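Local coordinates for protein filamentous hemagglutinin (Bordetella pertussis, PDB 1RWR) that serves as a Bordetella pertussis adhesin, its amino-terminal domain probably directing export through the two-partner secretion pathway, at residues V255-I261 and S274-V280. Numbering follows the deposited sequence.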
loop_
_atom_site.group_PDB
_atom_site.type_symbol
_atom_site.label_atom_id
_atom_site.label_comp_id
_atom_site.label_asym_id
_atom_site.label_seq_id
_atom_site.Cartn_x
_atom_site.Cartn_y
_atom_site.Cartn_z
ATOM N N VAL A 255 -9.686 8.198 11.945
ATOM C CA VAL A 255 -8.868 7.211 12.665
ATOM C C VAL A 255 -9.766 6.340 13.532
ATOM O O VAL A 255 -10.568 6.867 14.340
ATOM C CB VAL A 255 -7.789 7.908 13.538
ATOM C CG1 VAL A 255 -6.880 6.880 14.146
ATOM C CG2 VAL A 255 -7.014 8.910 12.773
ATOM N N SER A 256 -9.612 5.033 13.406
ATOM C CA SER A 256 -10.356 4.035 14.178
ATOM C C SER A 256 -9.339 3.108 14.841
ATOM O O SER A 256 -8.439 2.574 14.185
ATOM C CB SER A 256 -11.318 3.285 13.248
ATOM O OG SER A 256 -11.936 2.157 13.884
ATOM N N SER A 257 -9.457 2.934 16.153
ATOM C CA SER A 257 -8.548 2.091 16.892
ATOM C C SER A 257 -9.281 1.247 17.908
ATOM O O SER A 257 -10.223 1.725 18.531
ATOM C CB SER A 257 -7.494 2.959 17.583
ATOM O OG SER A 257 -6.579 2.172 18.350
ATOM N N GLN A 258 -8.840 0.012 18.085
ATOM C CA GLN A 258 -9.344 -0.840 19.183
ATOM C C GLN A 258 -8.474 -0.700 20.430
ATOM O O GLN A 258 -8.566 -1.515 21.356
ATOM C CB GLN A 258 -9.510 -2.286 18.720
ATOM C CG GLN A 258 -10.492 -2.428 17.559
ATOM C CD GLN A 258 -11.834 -1.779 17.858
ATOM O OE1 GLN A 258 -12.371 -1.000 17.040
ATOM N NE2 GLN A 258 -12.376 -2.078 19.042
ATOM N N GLY A 259 -7.633 0.335 20.433
ATOM C CA GLY A 259 -6.910 0.789 21.609
ATOM C C GLY A 259 -6.780 2.288 21.582
ATOM O O GLY A 259 -7.737 2.964 21.213
ATOM N N GLU A 260 -5.602 2.776 21.947
ATOM C CA GLU A 260 -5.262 4.200 22.022
ATOM C C GLU A 260 -5.196 4.844 20.637
ATOM O O GLU A 260 -4.914 4.181 19.623
ATOM C CB GLU A 260 -3.913 4.347 22.741
ATOM C CG GLU A 260 -3.306 5.721 22.800
ATOM C CD GLU A 260 -1.950 5.753 23.494
ATOM O OE1 GLU A 260 -1.527 4.705 24.059
ATOM O OE2 GLU A 260 -1.319 6.816 23.470
ATOM N N ILE A 261 -5.425 6.152 20.626
ATOM C CA ILE A 261 -5.016 7.003 19.507
ATOM C C ILE A 261 -4.265 8.185 20.076
ATOM O O ILE A 261 -4.735 8.821 21.026
ATOM C CB ILE A 261 -6.232 7.529 18.728
ATOM C CG1 ILE A 261 -7.070 6.397 18.110
ATOM C CG2 ILE A 261 -5.778 8.541 17.675
ATOM C CD1 ILE A 261 -8.464 6.853 17.588
ATOM N N SER A 274 -12.475 12.724 12.312
ATOM C CA SER A 274 -13.123 11.824 13.242
ATOM C C SER A 274 -12.136 10.817 13.831
ATOM O O SER A 274 -11.415 10.101 13.078
ATOM C CB SER A 274 -14.254 11.133 12.514
ATOM O OG SER A 274 -14.750 10.045 13.262
ATOM N N LEU A 275 -12.090 10.761 15.158
ATOM C CA LEU A 275 -11.217 9.848 15.892
ATOM C C LEU A 275 -12.048 8.940 16.809
ATOM O O LEU A 275 -12.815 9.414 17.667
ATOM C CB LEU A 275 -10.156 10.605 16.690
ATOM C CG LEU A 275 -9.389 11.757 15.988
ATOM C CD1 LEU A 275 -8.410 12.418 16.951
ATOM C CD2 LEU A 275 -8.619 11.313 14.727
ATOM N N LYS A 276 -11.935 7.644 16.635
ATOM C CA LYS A 276 -12.737 6.743 17.418
ATOM C C LYS A 276 -11.820 5.656 17.936
ATOM O O LYS A 276 -11.295 4.859 17.155
ATOM C CB LYS A 276 -13.878 6.122 16.603
ATOM C CG LYS A 276 -14.822 7.094 15.879
ATOM C CD LYS A 276 -16.049 7.439 16.696
ATOM C CE LYS A 276 -17.231 7.935 15.825
ATOM N NZ LYS A 276 -18.370 8.335 16.739
ATOM N N GLY A 277 -11.597 5.640 19.250
ATOM C CA GLY A 277 -10.778 4.608 19.859
ATOM C C GLY A 277 -11.380 3.915 21.045
ATOM O O GLY A 277 -12.260 4.448 21.713
ATOM N N ALA A 278 -10.893 2.725 21.346
ATOM C CA ALA A 278 -11.338 2.032 22.530
ATOM C C ALA A 278 -10.614 2.557 23.766
ATOM O O ALA A 278 -11.203 2.619 24.824
ATOM C CB ALA A 278 -11.157 0.540 22.381
ATOM N N GLY A 279 -9.356 2.930 23.643
ATOM C CA GLY A 279 -8.614 3.497 24.743
ATOM C C GLY A 279 -8.612 5.022 24.728
ATOM O O GLY A 279 -9.537 5.639 24.224
ATOM N N VAL A 280 -7.586 5.594 25.342
ATOM C CA VAL A 280 -7.420 7.039 25.393
ATOM C C VAL A 280 -7.127 7.565 24.003
ATOM O O VAL A 280 -6.234 7.056 23.331
ATOM C CB VAL A 280 -6.268 7.459 26.291
ATOM C CG1 VAL A 280 -6.106 8.973 26.248
ATOM C CG2 VAL A 280 -6.524 6.994 27.697
HETATM O O HOH W 1 -13.298 7.162 13.252
#
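Val255 pairs with Leu275 and Ser256 with Lys276 in parallel strands 255-257 and 274-277, the two short axes 4.7 Å apart and 2° from parallel. Three near-straight hydrogen bonds alternate along the ladder: Val255 N to Ser274 O (2.8 Å), Lys276 N to Val255 O, and Ser257 N to Lys276 O. A bond from Ala278 N to Ser257 O is weak. Beyond it both segments turn the corner together, joined by Gly279 N to Gly259 O (2.9 Å), with the donor well above the carbonyl plane, and then by Ile261 N to Val280 O (3.0 Å). These are equivalent turns of successive rungs in the parallel beta-helix of the secretion domain, stacked near its C-terminal end; on the other edge of strand 252-257, Ser256 bonds through its backbone to Leu232 and Ser234 of the preceding rung. Val255 and Leu275 lie side by side on one face of the sheet, pointing the same way. Val255 CG2 meets Leu275 CD2 at 3.5 Å, a tight methyl contact; with CG1 anti to the backbone N (chi1 -174°), CG2 falls beside that N and faces Leu275. After the bend, Ile261 reaches back with CD1 to Lys276 O, also 3.5 Å, and to Leu275 CB. Val241 of strand 240-243 touches Val255, and Val281 of strand 281-283 touches Ile261 and Leu275, both from another sheet of the helix. The buried Ser257 hydroxyl braces the corner from within: OG donates to Glu260 O and accepts from Gly259 N, the latter bond forming an ST turn. At the exposed turn, Ala278 CB rests 3.5 Å from Gln258 O; past the bend, the extended Glu260 side chain passes Val280 O with its CG. Ser256 and Lys276 share the face opposite Val255, and a water bridges Val255 O and Ser274 OG.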